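Local atomic coordinates of RTX toxin RtxA (Vibrio vulnificus MO6-24/O, PDB entry 6IMP), a protein that acts as a bacterial virulence toxin, one domain of which has the alpha/beta hydrolase fold and is probably a hydrolase of unknown substrate. Residues D129-N134 / F158-N163. Numbering follows the deposited sequence.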
ATOM      1  N   ASP A 129      -7.792   9.125 -11.393  1.00101.82           N
ATOM      2  CA  ASP A 129      -6.750   9.769 -10.573  1.00 97.19           C
ATOM      3  C   ASP A 129      -6.157   8.749  -9.620  1.00 90.30           C
ATOM      4  O   ASP A 129      -6.864   7.881  -9.111  1.00 86.43           O
ATOM      5  CB  ASP A 129      -7.298  10.941  -9.744  1.00102.50           C
ATOM      6  CG  ASP A 129      -8.087  11.933 -10.565  1.00100.85           C
ATOM      7  OD1 ASP A 129      -7.555  12.426 -11.571  1.00101.58           O
ATOM      8  OD2 ASP A 129      -9.242  12.232 -10.191  1.00100.18           O
ATOM      9  N   MET A 130      -4.865   8.878  -9.347  1.00 86.14           N
ATOM     10  CA  MET A 130      -4.204   8.005  -8.386  1.00 81.66           C
ATOM     11  C   MET A 130      -3.475   8.818  -7.327  1.00 82.81           C
ATOM     12  O   MET A 130      -2.596   9.629  -7.663  1.00 78.42           O
ATOM     13  CB  MET A 130      -3.225   7.097  -9.100  1.00 70.80           C
ATOM     14  CG  MET A 130      -2.814   5.904  -8.274  1.00 70.44           C
ATOM     15  SD  MET A 130      -1.256   5.226  -8.837  1.00 69.91           S
ATOM     16  CE  MET A 130      -1.570   3.502  -8.512  1.00 79.12           C
ATOM     17  N   LEU A 131      -3.856   8.608  -6.058  1.00 80.07           N
ATOM     18  CA  LEU A 131      -3.114   9.172  -4.908  1.00 82.56           C
ATOM     19  C   LEU A 131      -1.957   8.269  -4.515  1.00 72.41           C
ATOM     20  O   LEU A 131      -2.160   7.093  -4.222  1.00 73.62           O
ATOM     21  CB  LEU A 131      -4.020   9.381  -3.683  1.00 81.57           C
ATOM     22  CG  LEU A 131      -3.267   9.817  -2.403  1.00 83.91           C
ATOM     23  CD1 LEU A 131      -2.618  11.177  -2.602  1.00 84.73           C
ATOM     24  CD2 LEU A 131      -4.148   9.835  -1.153  1.00 86.13           C
ATOM     25  N   ALA A 132      -0.759   8.843  -4.462  1.00 67.44           N
ATOM     26  CA  ALA A 132       0.465   8.070  -4.245  1.00 72.49           C
ATOM     27  C   ALA A 132       1.392   8.735  -3.237  1.00 71.07           C
ATOM     28  O   ALA A 132       2.283   9.517  -3.609  1.00 60.88           O
ATOM     29  CB  ALA A 132       1.187   7.857  -5.560  1.00 75.79           C
ATOM     30  N   VAL A 133       1.203   8.364  -1.972  1.00 72.04           N
ATOM     31  CA  VAL A 133       1.859   9.009  -0.831  1.00 72.17           C
ATOM     32  C   VAL A 133       2.674   8.000  -0.026  1.00 67.12           C
ATOM     33  O   VAL A 133       2.207   6.894   0.272  1.00 66.06           O
ATOM     34  CB  VAL A 133       0.816   9.667   0.082  1.00 75.60           C
ATOM     35  CG1 VAL A 133       1.461  10.256   1.325  1.00 77.67           C
ATOM     36  CG2 VAL A 133       0.080  10.743  -0.691  1.00 76.94           C
ATOM     37  N   ASN A 134       3.905   8.388   0.300  1.00 64.80           N
ATOM     38  CA  ASN A 134       4.764   7.597   1.181  1.00 64.61           C
ATOM     39  C   ASN A 134       4.204   7.502   2.600  1.00 65.38           C
ATOM     40  O   ASN A 134       3.872   8.504   3.226  1.00 64.75           O
ATOM     41  CB  ASN A 134       6.156   8.220   1.272  1.00 62.23           C
ATOM     42  CG  ASN A 134       7.007   7.939   0.065  1.00 59.14           C
ATOM     43  OD1 ASN A 134       7.321   6.792  -0.239  1.00 64.40           O
ATOM     44  ND2 ASN A 134       7.421   8.990  -0.613  1.00 61.38           N
ATOM     45  N   PHE A 158      -6.386   8.575   3.305  1.00 69.96           N
ATOM     46  CA  PHE A 158      -7.815   8.501   3.035  1.00 77.67           C
ATOM     47  C   PHE A 158      -8.462   9.857   3.239  1.00 78.62           C
ATOM     48  O   PHE A 158      -9.016  10.431   2.308  1.00 76.05           O
ATOM     49  CB  PHE A 158      -8.509   7.482   3.924  1.00 80.24           C
ATOM     50  CG  PHE A 158      -9.907   7.170   3.482  1.00 88.00           C
ATOM     51  CD1 PHE A 158     -10.144   6.698   2.194  1.00 94.57           C
ATOM     52  CD2 PHE A 158     -10.981   7.344   4.333  1.00 92.50           C
ATOM     53  CE1 PHE A 158     -11.423   6.397   1.768  1.00 93.51           C
ATOM     54  CE2 PHE A 158     -12.266   7.042   3.914  1.00100.97           C
ATOM     55  CZ  PHE A 158     -12.488   6.577   2.627  1.00 97.45           C
ATOM     56  N   ASN A 159      -8.336  10.385   4.450  1.00 88.98           N
ATOM     57  CA  ASN A 159      -9.012  11.620   4.822  1.00 87.00           C
ATOM     58  C   ASN A 159      -8.677  12.744   3.856  1.00 82.97           C
ATOM     59  O   ASN A 159      -9.552  13.513   3.492  1.00100.50           O
ATOM     60  CB  ASN A 159      -8.671  12.024   6.255  1.00 87.08           C
ATOM     61  CG  ASN A 159      -9.349  11.142   7.287  1.00 89.36           C
ATOM     62  OD1 ASN A 159     -10.523  10.773   7.148  1.00 91.21           O
ATOM     63  ND2 ASN A 159      -8.614  10.802   8.334  1.00 98.36           N
ATOM     64  N   TYR A 160      -7.437  12.786   3.376  1.00 76.77           N
ATOM     65  CA  TYR A 160      -7.041  13.788   2.362  1.00 81.48           C
ATOM     66  C   TYR A 160      -7.895  13.730   1.088  1.00 86.37           C
ATOM     67  O   TYR A 160      -8.205  14.766   0.488  1.00 84.05           O
ATOM     68  CB  TYR A 160      -5.560  13.648   1.992  1.00 76.92           C
ATOM     69  CG  TYR A 160      -5.165  14.484   0.801  1.00 72.21           C
ATOM     70  CD1 TYR A 160      -5.184  15.869   0.873  1.00 76.13           C
ATOM     71  CD2 TYR A 160      -4.810  13.895  -0.404  1.00 71.48           C
ATOM     72  CE1 TYR A 160      -4.846  16.657  -0.220  1.00 76.32           C
ATOM     73  CE2 TYR A 160      -4.452  14.669  -1.501  1.00 84.36           C
ATOM     74  CZ  TYR A 160      -4.474  16.055  -1.406  1.00 83.69           C
ATOM     75  OH  TYR A 160      -4.120  16.835  -2.488  1.00 85.73           O
ATOM     76  N   LEU A 161      -8.259  12.521   0.671  1.00 92.66           N
ATOM     77  CA  LEU A 161      -9.117  12.345  -0.495  1.00 92.90           C
ATOM     78  C   LEU A 161     -10.508  12.850  -0.188  1.00 96.32           C
ATOM     79  O   LEU A 161     -10.995  13.772  -0.844  1.00 91.20           O
ATOM     80  CB  LEU A 161      -9.177  10.875  -0.914  1.00 89.09           C
ATOM     81  CG  LEU A 161      -7.853  10.253  -1.358  1.00 81.82           C
ATOM     82  CD1 LEU A 161      -8.098   8.807  -1.753  1.00 82.05           C
ATOM     83  CD2 LEU A 161      -7.218  11.025  -2.510  1.00 76.90           C
ATOM     84  N   VAL A 162     -11.102  12.287   0.864  1.00 98.60           N
ATOM     85  CA  VAL A 162     -12.472  12.615   1.283  1.00105.95           C
ATOM     86  C   VAL A 162     -12.637  14.121   1.554  1.00115.20           C
ATOM     87  O   VAL A 162     -13.662  14.715   1.187  1.00109.69           O
ATOM     88  CB  VAL A 162     -12.880  11.842   2.569  1.00101.73           C
ATOM     89  CG1 VAL A 162     -14.297  12.211   3.005  1.00 97.05           C
ATOM     90  CG2 VAL A 162     -12.785  10.335   2.361  1.00105.93           C
ATOM     91  N   ASN A 163     -11.610  14.728   2.168  1.00109.95           N
ATOM     92  CA  ASN A 163     -11.761  15.998   2.908  1.00102.16           C
ATOM     93  C   ASN A 163     -11.135  17.225   2.262  1.00106.79           C
ATOM     94  O   ASN A 163     -11.686  18.324   2.375  1.00139.02           O
ATOM     95  CB  ASN A 163     -11.145  15.903   4.304  1.00 94.22           C
ATOM     96  CG  ASN A 163     -11.820  14.873   5.185  1.00 90.63           C
ATOM     97  OD1 ASN A 163     -12.700  14.140   4.745  1.00 98.39           O
ATOM     98  ND2 ASN A 163     -11.405  14.813   6.450  1.00 77.40           N
TER
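Leu-131 meets helix 147-164 with both branches of its side chain: CD2 packs mainly on Leu-161 and CD1 on Tyr-160, whose CD2 also lies near the first branch. Leu-131 CD2 lies 3.6 Å from CD2 of Leu-161 and almost as near to CG of the same residue, while Leu-161 CD2 also lies 3.8 Å from Leu-131 CB. Leu-131 CD1 comes obliquely to the Tyr-160 ring, 4.1 Å from CE2 and from CD2. With CG set opposite the backbone nitrogen (chi1 173°), Leu-131 extends its fork toward the helix; Leu-161 has CG opposite its carbonyl carbon (chi1 -63°), which carries CD2 obliquely across that fork. No hydrogen bond crosses between 129-134 and 158-163, and the contact is wholly apolar. Such packing illustrates the layering of the alpha/beta hydrolase fold: strand 129-133 and helix 147-164 follow one another in the chain, and the helix lies against one side of the sheet, whereas Met-130 points to the other side, against helix 112-124. Farther out, Tyr-83 of the antiparallel neighbour 78-84 touches both leucines, and Leu-103 of the parallel neighbour 101-105 touches Leu-161. The tyrosine hydroxyl is hydrogen-bonded to Lys-165 NZ, and Ile-16 and Glu-17 also pack against Tyr-160.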